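Local coordinates for probable dipeptidase (Pseudomonas aeruginosa, PDB 3B40), which probably acts as a metal-dependent dipeptidase of the membrane dipeptidase family (peptidase family M19), at residues F68-M73 and P179-S184. The protein carries 11 engineered substitutions. Residues are numbered along the deposited sequence; the frame is centred on the assembly and turned at random.
Sequences FGWPEM and PFFNDS. Engineered in segment 179-184: S184 (natural residue Thr).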
loop_
_atom_site.group_PDB
_atom_site.type_symbol
_atom_site.label_atom_id
_atom_site.label_comp_id
_atom_site.label_asym_id
_atom_site.label_seq_id
_atom_site.Cartn_x
_atom_site.Cartn_y
_atom_site.Cartn_z
ATOM N N PHE A 68 4.041 -3.046 10.428
ATOM C CA PHE A 68 5.064 -3.285 9.398
ATOM C C PHE A 68 6.437 -3.401 10.049
ATOM O O PHE A 68 6.762 -2.640 10.979
ATOM C CB PHE A 68 5.065 -2.113 8.404
ATOM C CG PHE A 68 6.135 -2.198 7.338
ATOM C CD1 PHE A 68 5.913 -2.929 6.184
ATOM C CD2 PHE A 68 7.349 -1.500 7.472
ATOM C CE1 PHE A 68 6.897 -3.013 5.182
ATOM C CE2 PHE A 68 8.342 -1.584 6.472
ATOM C CZ PHE A 68 8.102 -2.346 5.331
ATOM N N GLY A 69 7.222 -4.375 9.588
ATOM C CA GLY A 69 8.664 -4.380 9.810
ATOM C C GLY A 69 9.342 -4.944 8.566
ATOM O O GLY A 69 8.712 -5.661 7.783
ATOM N N TRP A 70 10.619 -4.610 8.379
ATOM C CA TRP A 70 11.424 -5.162 7.286
ATOM C C TRP A 70 12.915 -5.038 7.617
ATOM O O TRP A 70 13.248 -4.470 8.664
ATOM C CB TRP A 70 11.058 -4.450 5.970
ATOM C CG TRP A 70 11.747 -3.169 5.757
ATOM C CD1 TRP A 70 11.918 -2.157 6.660
ATOM C CD2 TRP A 70 12.356 -2.743 4.546
ATOM N NE1 TRP A 70 12.600 -1.111 6.074
ATOM C CE2 TRP A 70 12.886 -1.453 4.775
ATOM C CE3 TRP A 70 12.497 -3.325 3.268
ATOM C CZ2 TRP A 70 13.569 -0.732 3.772
ATOM C CZ3 TRP A 70 13.181 -2.610 2.276
ATOM C CH2 TRP A 70 13.689 -1.322 2.533
ATOM N N PRO A 71 13.820 -5.583 6.750
ATOM C CA PRO A 71 15.268 -5.553 7.032
ATOM C C PRO A 71 15.889 -4.190 6.709
ATOM O O PRO A 71 16.700 -4.071 5.777
ATOM C CB PRO A 71 15.848 -6.653 6.110
ATOM C CG PRO A 71 14.627 -7.312 5.415
ATOM C CD PRO A 71 13.538 -6.269 5.478
ATOM N N GLU A 72 15.465 -3.183 7.469
ATOM C CA GLU A 72 15.949 -1.810 7.400
ATOM C C GLU A 72 17.472 -1.710 7.296
ATOM O O GLU A 72 18.195 -2.246 8.136
ATOM C CB GLU A 72 15.436 -1.018 8.625
ATOM C CG GLU A 72 15.751 0.480 8.589
ATOM C CD GLU A 72 15.189 1.168 7.353
ATOM O OE1 GLU A 72 13.944 1.232 7.238
ATOM O OE2 GLU A 72 15.983 1.657 6.502
ATOM N N MET A 73 17.942 -1.030 6.251
ATOM C CA MET A 73 19.380 -0.815 6.044
ATOM C C MET A 73 19.841 0.600 6.411
ATOM O O MET A 73 21.037 0.828 6.612
ATOM C CB MET A 73 19.793 -1.147 4.595
ATOM C CG MET A 73 19.288 -0.193 3.501
ATOM S SD MET A 73 17.519 -0.315 3.074
ATOM C CE MET A 73 17.481 -1.980 2.403
ATOM N N PRO A 179 18.622 -6.805 -4.776
ATOM C CA PRO A 179 19.975 -7.338 -4.888
ATOM C C PRO A 179 20.826 -7.049 -3.645
ATOM O O PRO A 179 21.725 -7.815 -3.331
ATOM C CB PRO A 179 20.530 -6.637 -6.119
ATOM C CG PRO A 179 19.767 -5.381 -6.235
ATOM C CD PRO A 179 18.373 -5.715 -5.736
ATOM N N PHE A 180 20.509 -5.978 -2.923
ATOM C CA PHE A 180 21.110 -5.730 -1.597
ATOM C C PHE A 180 20.851 -6.845 -0.550
ATOM O O PHE A 180 21.660 -7.032 0.376
ATOM C CB PHE A 180 20.631 -4.377 -1.065
ATOM C CG PHE A 180 21.444 -3.858 0.093
ATOM C CD1 PHE A 180 22.770 -3.451 -0.093
ATOM C CD2 PHE A 180 20.874 -3.743 1.354
ATOM C CE1 PHE A 180 23.551 -2.956 0.991
ATOM C CE2 PHE A 180 21.638 -3.254 2.446
ATOM C CZ PHE A 180 22.969 -2.852 2.258
ATOM N N PHE A 181 19.734 -7.571 -0.684
ATOM C CA PHE A 181 19.404 -8.723 0.197
ATOM C C PHE A 181 19.883 -10.067 -0.401
ATOM O O PHE A 181 19.546 -11.147 0.099
ATOM C CB PHE A 181 17.883 -8.814 0.401
ATOM C CG PHE A 181 17.272 -7.636 1.138
ATOM C CD1 PHE A 181 18.072 -6.742 1.859
ATOM C CD2 PHE A 181 15.871 -7.465 1.153
ATOM C CE1 PHE A 181 17.480 -5.654 2.546
ATOM C CE2 PHE A 181 15.275 -6.398 1.829
ATOM C CZ PHE A 181 16.083 -5.487 2.530
ATOM N N ASN A 182 20.612 -9.971 -1.507
ATOM C CA ASN A 182 21.067 -11.110 -2.331
ATOM C C ASN A 182 19.877 -11.908 -2.898
ATOM O O ASN A 182 19.954 -13.111 -3.087
ATOM C CB ASN A 182 22.078 -11.993 -1.553
ATOM C CG ASN A 182 22.773 -13.020 -2.447
ATOM O OD1 ASN A 182 23.064 -12.736 -3.606
ATOM N ND2 ASN A 182 23.020 -14.229 -1.911
ATOM N N ASP A 183 18.773 -11.221 -3.185
ATOM C CA ASP A 183 17.541 -11.879 -3.673
ATOM C C ASP A 183 17.714 -12.417 -5.091
ATOM O O ASP A 183 18.393 -11.790 -5.920
ATOM C CB ASP A 183 16.366 -10.891 -3.686
ATOM C CG ASP A 183 15.769 -10.648 -2.313
ATOM O OD1 ASP A 183 16.166 -11.316 -1.335
ATOM O OD2 ASP A 183 14.852 -9.799 -2.211
ATOM N N SER A 184 17.090 -13.557 -5.383
ATOM C CA SER A 184 16.908 -13.996 -6.768
ATOM C C SER A 184 15.434 -13.895 -7.147
ATOM O O SER A 184 14.566 -14.242 -6.331
ATOM C CB SER A 184 17.402 -15.452 -6.955
ATOM O OG SER A 184 18.823 -15.474 -7.022
#
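F181 swings its CG anti to its carbonyl carbon (chi1 -64°), and the ring enters between P71 and M73, whose chain bends at chi2 (-74°), which sets SD, and at chi3 (-65°), which carries CE onto the same ring. The contact joins two loops of the TIM-barrel fold of this family: 68-73 follows strand 62-68 and leads to helix 87-108, while 179-184, opening with a short 3-10 turn, lies between strand 160-162 and helix 193-205. The far end of the F181 ring does most of the touching. Its CZ lies 3.7 Å from P71 CG, the two side chains crossing at about a right angle, and its CE1 is 3.7 Å from M73 CE. The carbonyl O of P71 also comes close, 3.6 Å from F181 CZ; P71 is the centre of an inverse gamma turn, supported by a weak bond from E72 N to W70 O. W70 adds a looser touch, CZ3 to F181 CZ at 4.1 Å. Its indole is fixed from the other end, NE1 donating to E72 OE1 at 2.9 Å; OE1 lies near the indole plane, while the N-H comes to it from well out of the plane of the carboxylate. W74 N hydrogen-bonds E72 OE2, and the ring of Y165 meets W70 edge-to-face. No hydrogen bond crosses between the segments; they meet by van der Waals contact, apolar except for P71 O against the F181 ring. Beyond them, F87 of helix 87-108 packs on P71, and F316 stacks on the ring of F180. F180 itself makes the second contact with M73, closing on the root of the methionine chain: F180 CE2 lies 3.5 Å from M73 CB.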